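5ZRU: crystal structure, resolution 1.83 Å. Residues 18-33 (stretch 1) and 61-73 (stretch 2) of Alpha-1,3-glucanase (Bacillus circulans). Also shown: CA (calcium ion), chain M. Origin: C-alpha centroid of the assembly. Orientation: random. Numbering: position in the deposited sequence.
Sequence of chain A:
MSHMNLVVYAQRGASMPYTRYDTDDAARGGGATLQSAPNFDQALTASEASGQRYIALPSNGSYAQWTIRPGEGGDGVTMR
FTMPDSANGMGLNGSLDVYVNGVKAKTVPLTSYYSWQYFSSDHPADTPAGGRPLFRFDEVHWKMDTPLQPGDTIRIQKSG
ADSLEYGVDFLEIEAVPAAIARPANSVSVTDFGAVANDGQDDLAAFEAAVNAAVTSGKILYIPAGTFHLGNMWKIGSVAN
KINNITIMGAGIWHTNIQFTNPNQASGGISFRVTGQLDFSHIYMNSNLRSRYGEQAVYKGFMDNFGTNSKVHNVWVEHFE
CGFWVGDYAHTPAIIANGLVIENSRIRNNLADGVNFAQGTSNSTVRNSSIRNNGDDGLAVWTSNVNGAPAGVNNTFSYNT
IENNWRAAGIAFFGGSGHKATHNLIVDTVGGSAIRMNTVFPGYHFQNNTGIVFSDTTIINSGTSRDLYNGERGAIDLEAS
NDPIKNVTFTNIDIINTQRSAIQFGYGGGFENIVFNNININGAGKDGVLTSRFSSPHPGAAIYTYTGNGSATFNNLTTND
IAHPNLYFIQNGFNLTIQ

Stretch 1, residues 18-33: YTRYDTDDAARGGGAT
Stretch 2, residues 61-73: GSYAQWTIRPGEG

The two stretches run antiparallel, strand 27-29 beside strand 63-67 at 153°, and bury 895 Å². Extended T19 (chi1 p) donates from OG1 to E72 OE1 (2.8 Å), while the carbonyl O of R20 accepts from R69 NH2 (2.9 Å) and NH1 (3.0 Å). Y21 (chi1 m, chi2 82°) points toward stretch 2; its OH accepts from R69 N (2.9 Å), and the R69 guanidinium (m, t, t, chi4 110°) lies flat on its ring, centres 4.1 Å apart, a cation-pi stack. A salt bridge from E72 OE1 to R69 NH1 (2.9 Å) helps hold that cation in place.

D22 O accepts from W66 NE1 (2.9 Å), and D22 OD1 and T23 OG1 bind calcium at 2.8 and 2.5 Å as the chain enters the 3-10 segment 23-25, where D25 OD2 adds a second salt bridge, to R69 NH2 (2.7 Å). The W66 indole (m, chi2 -93°) is sandwiched between Y21 CB and A26 CB on opposite faces.

A27 then pairs with Q65 (N to O 2.8 Å, O to N 2.9 Å), R28 faces A64 without hydrogen bonds, and G29 pairs with Y63 (N to O 3.1 Å, O to N 3.0 Å). The Y63 ring (chi1 p) covers G29 CA, where a CB would strike Y63 OH. A type I' turn, G29 to A32, ends the pairing; G30 (65/16) lies against G61 O.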

ATOM      1  N   TYR A  18     -11.914   4.113 -11.331  1.00 10.15           N
ATOM      2  CA  TYR A  18     -12.105   2.753 -11.809  1.00 10.39           C
ATOM      3  C   TYR A  18     -13.237   2.059 -11.054  1.00 11.35           C
ATOM      4  O   TYR A  18     -13.618   2.446  -9.951  1.00 11.86           O
ATOM      5  CB  TYR A  18     -10.807   1.935 -11.689  1.00  7.98           C
ATOM      6  CG  TYR A  18     -10.097   2.004 -10.348  1.00 11.82           C
ATOM      7  CD1 TYR A  18     -10.567   1.304  -9.246  1.00 12.24           C
ATOM      8  CD2 TYR A  18      -8.935   2.756 -10.198  1.00 11.40           C
ATOM      9  CE1 TYR A  18      -9.900   1.357  -8.016  1.00 12.85           C
ATOM     10  CE2 TYR A  18      -8.255   2.806  -8.982  1.00 11.43           C
ATOM     11  CZ  TYR A  18      -8.744   2.112  -7.899  1.00 13.36           C
ATOM     12  OH  TYR A  18      -8.072   2.183  -6.697  1.00 11.94           O
ATOM     13  N   THR A  19     -13.791   1.030 -11.683  1.00  9.65           N
ATOM     14  CA  THR A  19     -14.664   0.089 -11.009  1.00  9.31           C
ATOM     15  C   THR A  19     -14.019  -1.278 -11.093  1.00 10.58           C
ATOM     16  O   THR A  19     -13.194  -1.543 -11.977  1.00 12.79           O
ATOM     17  CB  THR A  19     -16.075   0.039 -11.626  1.00 14.42           C
ATOM     18  OG1 THR A  19     -15.984  -0.365 -12.999  1.00 14.51           O
ATOM     19  CG2 THR A  19     -16.753   1.398 -11.512  1.00 14.05           C
ATOM     20  N   ARG A  20     -14.391  -2.149 -10.166  1.00  9.14           N
ATOM     21  CA  ARG A  20     -13.741  -3.444 -10.079  1.00 12.17           C
ATOM     22  C   ARG A  20     -14.584  -4.542 -10.708  1.00 12.81           C
ATOM     23  O   ARG A  20     -15.797  -4.618 -10.491  1.00 13.22           O
ATOM     24  CB  ARG A  20     -13.431  -3.839  -8.638  1.00 13.51           C
ATOM     25  CG  ARG A  20     -12.779  -5.203  -8.648  1.00 17.97           C
ATOM     26  CD  ARG A  20     -12.177  -5.571  -7.373  1.00 19.85           C
ATOM     27  NE  ARG A  20     -11.206  -4.586  -6.940  1.00 15.62           N
ATOM     28  CZ  ARG A  20     -10.566  -4.700  -5.791  1.00 16.15           C
ATOM     29  NH1 ARG A  20     -10.810  -5.759  -5.033  1.00 20.25           N
ATOM     30  NH2 ARG A  20      -9.694  -3.776  -5.409  1.00 13.43           N
ATOM     31  N   TYR A  21     -13.922  -5.389 -11.483  1.00 13.17           N
ATOM     32  CA  TYR A  21     -14.474  -6.630 -12.012  1.00 12.94           C
ATOM     33  C   TYR A  21     -13.731  -7.762 -11.307  1.00 15.28           C
ATOM     34  O   TYR A  21     -12.603  -8.096 -11.682  1.00 12.64           O
ATOM     35  CB  TYR A  21     -14.315  -6.660 -13.531  1.00 11.39           C
ATOM     36  CG  TYR A  21     -15.258  -5.670 -14.168  1.00 11.69           C
ATOM     37  CD1 TYR A  21     -14.940  -4.314 -14.249  1.00 12.38           C
ATOM     38  CD2 TYR A  21     -16.506  -6.081 -14.614  1.00 14.37           C
ATOM     39  CE1 TYR A  21     -15.830  -3.410 -14.786  1.00 11.47           C
ATOM     40  CE2 TYR A  21     -17.393  -5.191 -15.166  1.00 15.17           C
ATOM     41  CZ  TYR A  21     -17.058  -3.861 -15.251  1.00 13.76           C
ATOM     42  OH  TYR A  21     -17.970  -2.995 -15.793  1.00 16.91           O
ATOM     43  N   ASP A  22     -14.348  -8.331 -10.265  1.00 13.49           N
ATOM     44  CA  ASP A  22     -13.633  -9.230  -9.366  1.00 17.52           C
ATOM     45  C   ASP A  22     -13.942 -10.684  -9.702  1.00 17.84           C
ATOM     46  O   ASP A  22     -14.655 -11.006 -10.660  1.00 14.83           O
ATOM     47  CB  ASP A  22     -13.954  -8.927  -7.892  1.00 18.13           C
ATOM     48  CG  ASP A  22     -12.745  -9.173  -6.945  1.00 26.66           C
ATOM     49  OD1 ASP A  22     -12.017 -10.190  -7.116  1.00 19.71           O
ATOM     50  OD2 ASP A  22     -12.517  -8.351  -6.018  1.00 29.04           O
ATOM     51  N   THR A  23     -13.408 -11.572  -8.860  1.00 13.91           N
ATOM     52  CA  THR A  23     -13.331 -12.991  -9.194  1.00 12.77           C
ATOM     53  C   THR A  23     -14.703 -13.580  -9.487  1.00 16.27           C
ATOM     54  O   THR A  23     -14.889 -14.283 -10.488  1.00 18.64           O
ATOM     55  CB  THR A  23     -12.652 -13.743  -8.052  1.00 16.59           C
ATOM     56  OG1 THR A  23     -11.335 -13.212  -7.854  1.00 14.23           O
ATOM     57  CG2 THR A  23     -12.549 -15.215  -8.373  1.00 16.54           C
ATOM     58  N   ASP A  24     -15.687 -13.293  -8.635  1.00 16.11           N
ATOM     59  CA  ASP A  24     -16.990 -13.926  -8.784  1.00 22.01           C
ATOM     60  C   ASP A  24     -17.831 -13.306  -9.893  1.00 20.58           C
ATOM     61  O   ASP A  24     -18.822 -13.918 -10.302  1.00 23.19           O
ATOM     62  CB  ASP A  24     -17.741 -13.883  -7.453  1.00 20.79           C
ATOM     63  CG  ASP A  24     -17.045 -14.700  -6.367  1.00 29.21           C
ATOM     64  OD1 ASP A  24     -16.716 -15.876  -6.627  1.00 35.66           O
ATOM     65  OD2 ASP A  24     -16.821 -14.165  -5.262  1.00 33.13           O
ATOM     66  N   ASP A  25     -17.465 -12.118 -10.385  1.00 19.05           N
ATOM     67  CA  ASP A  25     -18.127 -11.526 -11.547  1.00 16.96           C
ATOM     68  C   ASP A  25     -17.734 -12.200 -12.857  1.00 17.11           C
ATOM     69  O   ASP A  25     -18.367 -11.939 -13.888  1.00 18.58           O
ATOM     70  CB  ASP A  25     -17.801 -10.031 -11.653  1.00 18.97           C
ATOM     71  CG  ASP A  25     -18.332  -9.213 -10.486  1.00 28.47           C
ATOM     72  OD1 ASP A  25     -19.426  -9.525  -9.976  1.00 30.45           O
ATOM     73  OD2 ASP A  25     -17.648  -8.235 -10.089  1.00 33.89           O
ATOM     74  N   ALA A  26     -16.714 -13.048 -12.854  1.00 16.98           N
ATOM     75  CA  ALA A  26     -16.169 -13.581 -14.092  1.00 16.40           C
ATOM     76  C   ALA A  26     -16.797 -14.918 -14.447  1.00 16.90           C
ATOM     77  O   ALA A  26     -17.040 -15.761 -13.577  1.00 18.87           O
ATOM     78  CB  ALA A  26     -14.654 -13.759 -13.993  1.00 16.53           C
ATOM     79  N   ALA A  27     -17.031 -15.109 -15.739  1.00 17.17           N
ATOM     80  CA  ALA A  27     -17.218 -16.443 -16.283  1.00 19.41           C
ATOM     81  C   ALA A  27     -15.857 -17.101 -16.485  1.00 19.28           C
ATOM     82  O   ALA A  27     -14.905 -16.455 -16.941  1.00 17.78           O
ATOM     83  CB  ALA A  27     -17.977 -16.373 -17.608  1.00 23.88           C
ATOM     84  N   ARG A  28     -15.766 -18.383 -16.138  1.00 16.85           N
ATOM     85  CA  ARG A  28     -14.542 -19.168 -16.252  1.00 16.07           C
ATOM     86  C   ARG A  28     -14.698 -20.226 -17.336  1.00 18.08           C
ATOM     87  O   ARG A  28     -15.752 -20.853 -17.448  1.00 19.16           O
ATOM     88  CB  ARG A  28     -14.213 -19.893 -14.942  1.00 21.29           C
ATOM     89  CG  ARG A  28     -14.209 -19.052 -13.704  1.00 26.41           C
ATOM     90  CD  ARG A  28     -13.700 -19.870 -12.526  1.00 27.57           C
ATOM     91  NE  ARG A  28     -14.661 -20.862 -12.041  1.00 26.63           N
ATOM     92  CZ  ARG A  28     -15.697 -20.576 -11.255  1.00 32.04           C
ATOM     93  NH1 ARG A  28     -15.931 -19.320 -10.885  1.00 24.48           N
ATOM     94  NH2 ARG A  28     -16.511 -21.542 -10.846  1.00 36.84           N
ATOM     95  N   GLY A  29     -13.639 -20.469 -18.099  1.00 14.74           N
ATOM     96  CA  GLY A  29     -13.764 -21.537 -19.069  1.00 18.58           C
ATOM     97  C   GLY A  29     -12.427 -22.059 -19.538  1.00 18.39           C
ATOM     98  O   GLY A  29     -11.363 -21.600 -19.111  1.00 14.36           O
ATOM     99  N   GLY A  30     -12.509 -23.070 -20.405  1.00 12.46           N
ATOM    100  CA  GLY A  30     -11.343 -23.596 -21.082  1.00 13.16           C
ATOM    101  C   GLY A  30     -10.319 -24.252 -20.186  1.00 15.61           C
ATOM    102  O   GLY A  30      -9.180 -24.456 -20.618  1.00 16.79           O
ATOM    103  N   GLY A  31     -10.687 -24.595 -18.955  1.00 15.43           N
ATOM    104  CA  GLY A  31      -9.750 -25.141 -17.993  1.00 18.90           C
ATOM    105  C   GLY A  31      -9.506 -24.265 -16.784  1.00 16.33           C
ATOM    106  O   GLY A  31      -8.803 -24.700 -15.860  1.00 17.07           O
ATOM    107  N   ALA A  32     -10.053 -23.050 -16.756  1.00 15.44           N
ATOM    108  CA  ALA A  32      -9.888 -22.172 -15.603  1.00 16.54           C
ATOM    109  C   ALA A  32     -10.620 -22.754 -14.398  1.00 19.35           C
ATOM    110  O   ALA A  32     -11.656 -23.402 -14.538  1.00 19.11           O
ATOM    111  CB  ALA A  32     -10.427 -20.771 -15.915  1.00 12.73           C
ATOM    112  N   THR A  33     -10.060 -22.540 -13.207  1.00 18.05           N
ATOM    113  CA  THR A  33     -10.666 -23.024 -11.971  1.00 18.75           C
ATOM    114  C   THR A  33     -10.702 -21.911 -10.932  1.00 20.10           C
ATOM    115  O   THR A  33      -9.926 -20.955 -10.986  1.00 16.87           O
ATOM    116  CB  THR A  33      -9.919 -24.236 -11.398  1.00 18.90           C
ATOM    117  OG1 THR A  33      -8.594 -23.857 -11.016  1.00 21.45           O
ATOM    118  CG2 THR A  33      -9.846 -25.366 -12.428  1.00 19.64           C
ATOM    119  N   GLY A  61      -5.781 -21.950 -23.248  1.00 13.95           N
ATOM    120  CA  GLY A  61      -7.215 -21.846 -23.449  1.00 15.19           C
ATOM    121  C   GLY A  61      -8.019 -21.497 -22.211  1.00 15.67           C
ATOM    122  O   GLY A  61      -9.188 -21.103 -22.341  1.00 13.20           O
ATOM    123  N   SER A  62      -7.435 -21.635 -21.019  1.00 13.61           N
ATOM    124  CA  SER A  62      -8.116 -21.240 -19.794  1.00 14.61           C
ATOM    125  C   SER A  62      -8.338 -19.734 -19.789  1.00 13.61           C
ATOM    126  O   SER A  62      -7.444 -18.964 -20.149  1.00 13.95           O
ATOM    127  CB  SER A  62      -7.288 -21.638 -18.568  1.00 13.78           C
ATOM    128  OG  SER A  62      -6.989 -23.027 -18.566  1.00 17.34           O
ATOM    129  N   TYR A  63      -9.523 -19.305 -19.364  1.00 13.66           N
ATOM    130  CA  TYR A  63      -9.801 -17.879 -19.403  1.00 12.21           C
ATOM    131  C   TYR A  63     -10.734 -17.471 -18.273  1.00 14.79           C
ATOM    132  O   TYR A  63     -11.488 -18.282 -17.727  1.00 15.82           O
ATOM    133  CB  TYR A  63     -10.405 -17.463 -20.750  1.00 14.53           C
ATOM    134  CG  TYR A  63     -11.782 -18.039 -21.019  1.00 16.19           C
ATOM    135  CD1 TYR A  63     -12.925 -17.412 -20.537  1.00 17.00           C
ATOM    136  CD2 TYR A  63     -11.933 -19.192 -21.775  1.00 18.62           C
ATOM    137  CE1 TYR A  63     -14.187 -17.928 -20.783  1.00 21.05           C
ATOM    138  CE2 TYR A  63     -13.190 -19.713 -22.039  1.00 21.53           C
ATOM    139  CZ  TYR A  63     -14.312 -19.076 -21.540  1.00 23.44           C
ATOM    140  OH  TYR A  63     -15.565 -19.588 -21.790  1.00 28.28           O
ATOM    141  N   ALA A  64     -10.660 -16.185 -17.938  1.00 13.51           N
ATOM    142  CA  ALA A  64     -11.657 -15.474 -17.149  1.00 14.44           C
ATOM    143  C   ALA A  64     -12.202 -14.334 -17.999  1.00 16.47           C
ATOM    144  O   ALA A  64     -11.440 -13.627 -18.666  1.00 15.15           O
ATOM    145  CB  ALA A  64     -11.063 -14.918 -15.851  1.00 13.63           C
ATOM    146  N   GLN A  65     -13.516 -14.150 -17.970  1.00 13.69           N
ATOM    147  CA  GLN A  65     -14.164 -13.199 -18.858  1.00 16.72           C
ATOM    148  C   GLN A  65     -15.204 -12.408 -18.080  1.00 16.70           C
ATOM    149  O   GLN A  65     -15.959 -12.973 -17.284  1.00 17.95           O
ATOM    150  CB  GLN A  65     -14.795 -13.934 -20.044  1.00 19.22           C
ATOM    151  CG  GLN A  65     -15.560 -13.083 -21.029  1.00 22.76           C
ATOM    152  CD  GLN A  65     -15.956 -13.888 -22.258  1.00 28.34           C
ATOM    153  OE1 GLN A  65     -15.139 -14.616 -22.823  1.00 24.36           O
ATOM    154  NE2 GLN A  65     -17.219 -13.770 -22.667  1.00 29.13           N
ATOM    155  N   TRP A  66     -15.236 -11.096 -18.311  1.00 15.32           N
ATOM    156  CA  TRP A  66     -16.187 -10.204 -17.673  1.00 12.41           C
ATOM    157  C   TRP A  66     -16.998  -9.470 -18.731  1.00 14.09           C
ATOM    158  O   TRP A  66     -16.515  -9.221 -19.837  1.00 18.51           O
ATOM    159  CB  TRP A  66     -15.483  -9.165 -16.796  1.00 12.97           C
ATOM    160  CG  TRP A  66     -14.847  -9.703 -15.558  1.00 11.99           C
ATOM    161  CD1 TRP A  66     -15.412  -9.779 -14.323  1.00 13.49           C
ATOM    162  CD2 TRP A  66     -13.513 -10.192 -15.423  1.00 14.76           C
ATOM    163  NE1 TRP A  66     -14.518 -10.306 -13.423  1.00 13.24           N
ATOM    164  CE2 TRP A  66     -13.341 -10.561 -14.072  1.00 14.18           C
ATOM    165  CE3 TRP A  66     -12.449 -10.367 -16.312  1.00 11.85           C
ATOM    166  CZ2 TRP A  66     -12.152 -11.099 -13.593  1.00 13.80           C
ATOM    167  CZ3 TRP A  66     -11.269 -10.909 -15.833  1.00 14.14           C
ATOM    168  CH2 TRP A  66     -11.133 -11.267 -14.488  1.00 13.23           C
ATOM    169  N   THR A  67     -18.226  -9.105 -18.377  1.00 14.60           N
ATOM    170  CA  THR A  67     -19.058  -8.250 -19.212  1.00 15.14           C
ATOM    171  C   THR A  67     -19.182  -6.880 -18.561  1.00 15.22           C
ATOM    172  O   THR A  67     -19.576  -6.777 -17.395  1.00 13.00           O
ATOM    173  CB  THR A  67     -20.447  -8.856 -19.428  1.00 16.32           C
ATOM    174  OG1 THR A  67     -20.304 -10.159 -19.988  1.00 20.58           O
ATOM    175  CG2 THR A  67     -21.259  -7.999 -20.397  1.00 17.65           C
ATOM    176  N   ILE A  68     -18.848  -5.833 -19.320  1.00 15.70           N
ATOM    177  CA  ILE A  68     -18.881  -4.477 -18.782  1.00 13.76           C
ATOM    178  C   ILE A  68     -20.302  -4.123 -18.371  1.00 18.27           C
ATOM    179  O   ILE A  68     -21.257  -4.352 -19.122  1.00 19.10           O
ATOM    180  CB  ILE A  68     -18.333  -3.490 -19.818  1.00 15.89           C
ATOM    181  CG1 ILE A  68     -16.931  -3.921 -20.256  1.00 16.90           C
ATOM    182  CG2 ILE A  68     -18.326  -2.078 -19.257  1.00 12.95           C
ATOM    183  CD1 ILE A  68     -15.926  -3.967 -19.096  1.00 16.19           C
ATOM    184  N   ARG A  69     -20.444  -3.551 -17.178  1.00 15.87           N
ATOM    185  CA  ARG A  69     -21.743  -3.216 -16.612  1.00 17.48           C
ATOM    186  C   ARG A  69     -22.300  -1.924 -17.210  1.00 18.47           C
ATOM    187  O   ARG A  69     -21.554  -1.105 -17.753  1.00 19.37           O
ATOM    188  CB  ARG A  69     -21.632  -3.049 -15.100  1.00 18.58           C
ATOM    189  CG  ARG A  69     -21.099  -4.239 -14.340  1.00 22.10           C
ATOM    190  CD  ARG A  69     -20.901  -3.847 -12.879  1.00 15.83           C
ATOM    191  NE  ARG A  69     -20.196  -4.884 -12.152  1.00 29.40           N
ATOM    192  CZ  ARG A  69     -18.953  -4.774 -11.708  1.00 22.25           C
ATOM    193  NH1 ARG A  69     -18.269  -3.648 -11.887  1.00 17.27           N
ATOM    194  NH2 ARG A  69     -18.403  -5.790 -11.062  1.00 27.27           N
ATOM    195  N   PRO A  70     -23.617  -1.716 -17.111  1.00 18.77           N
ATOM    196  CA  PRO A  70     -24.197  -0.422 -17.498  1.00 18.24           C
ATOM    197  C   PRO A  70     -23.504   0.735 -16.792  1.00 20.82           C
ATOM    198  O   PRO A  70     -23.188   0.666 -15.604  1.00 18.27           O
ATOM    199  CB  PRO A  70     -25.661  -0.544 -17.059  1.00 19.87           C
ATOM    200  CG  PRO A  70     -25.945  -2.011 -17.083  1.00 23.22           C
ATOM    201  CD  PRO A  70     -24.646  -2.691 -16.703  1.00 21.74           C
ATOM    202  N   GLY A  71     -23.258   1.805 -17.542  1.00 18.69           N
ATOM    203  CA  GLY A  71     -22.628   2.983 -16.990  1.00 20.21           C
ATOM    204  C   GLY A  71     -21.154   2.853 -16.674  1.00 20.90           C
ATOM    205  O   GLY A  71     -20.580   3.789 -16.109  1.00 20.32           O
ATOM    206  N   GLU A  72     -20.516   1.738 -17.014  1.00 16.14           N
ATOM    207  CA  GLU A  72     -19.106   1.524 -16.713  1.00 17.61           C
ATOM    208  C   GLU A  72     -18.321   1.331 -18.010  1.00 18.70           C
ATOM    209  O   GLU A  72     -18.858   1.456 -19.115  1.00 18.67           O
ATOM    210  CB  GLU A  72     -18.936   0.329 -15.766  1.00 16.39           C
ATOM    211  CG  GLU A  72     -19.606   0.568 -14.429  1.00 17.00           C
ATOM    212  CD  GLU A  72     -19.425  -0.567 -13.449  1.00 16.86           C
ATOM    213  OE1 GLU A  72     -18.494  -1.393 -13.618  1.00 16.11           O
ATOM    214  OE2 GLU A  72     -20.234  -0.629 -12.505  1.00 16.07           O
ATOM    215  N   GLY A  73     -17.031   1.035 -17.867  1.00 18.59           N
ATOM    216  CA  GLY A  73     -16.175   0.819 -19.021  1.00 13.75           C
ATOM    217  C   GLY A  73     -14.966   1.733 -19.034  1.00 15.59           C
ATOM    218  O   GLY A  73     -14.583   2.265 -17.986  1.00 15.17           O
TER
HETATM  219 CA    CA M 611     -10.679 -12.251  -5.688  1.00 19.56          CA
HETATM  220  O   HOH W   1     -15.542   1.232 -15.259  1.00 16.99           O
HETATM  221  O   HOH W   2     -18.828  -9.364 -15.361  1.00 26.79           O
HETATM  222  O   HOH W   3     -13.025 -12.180  -4.920  1.00 17.19           O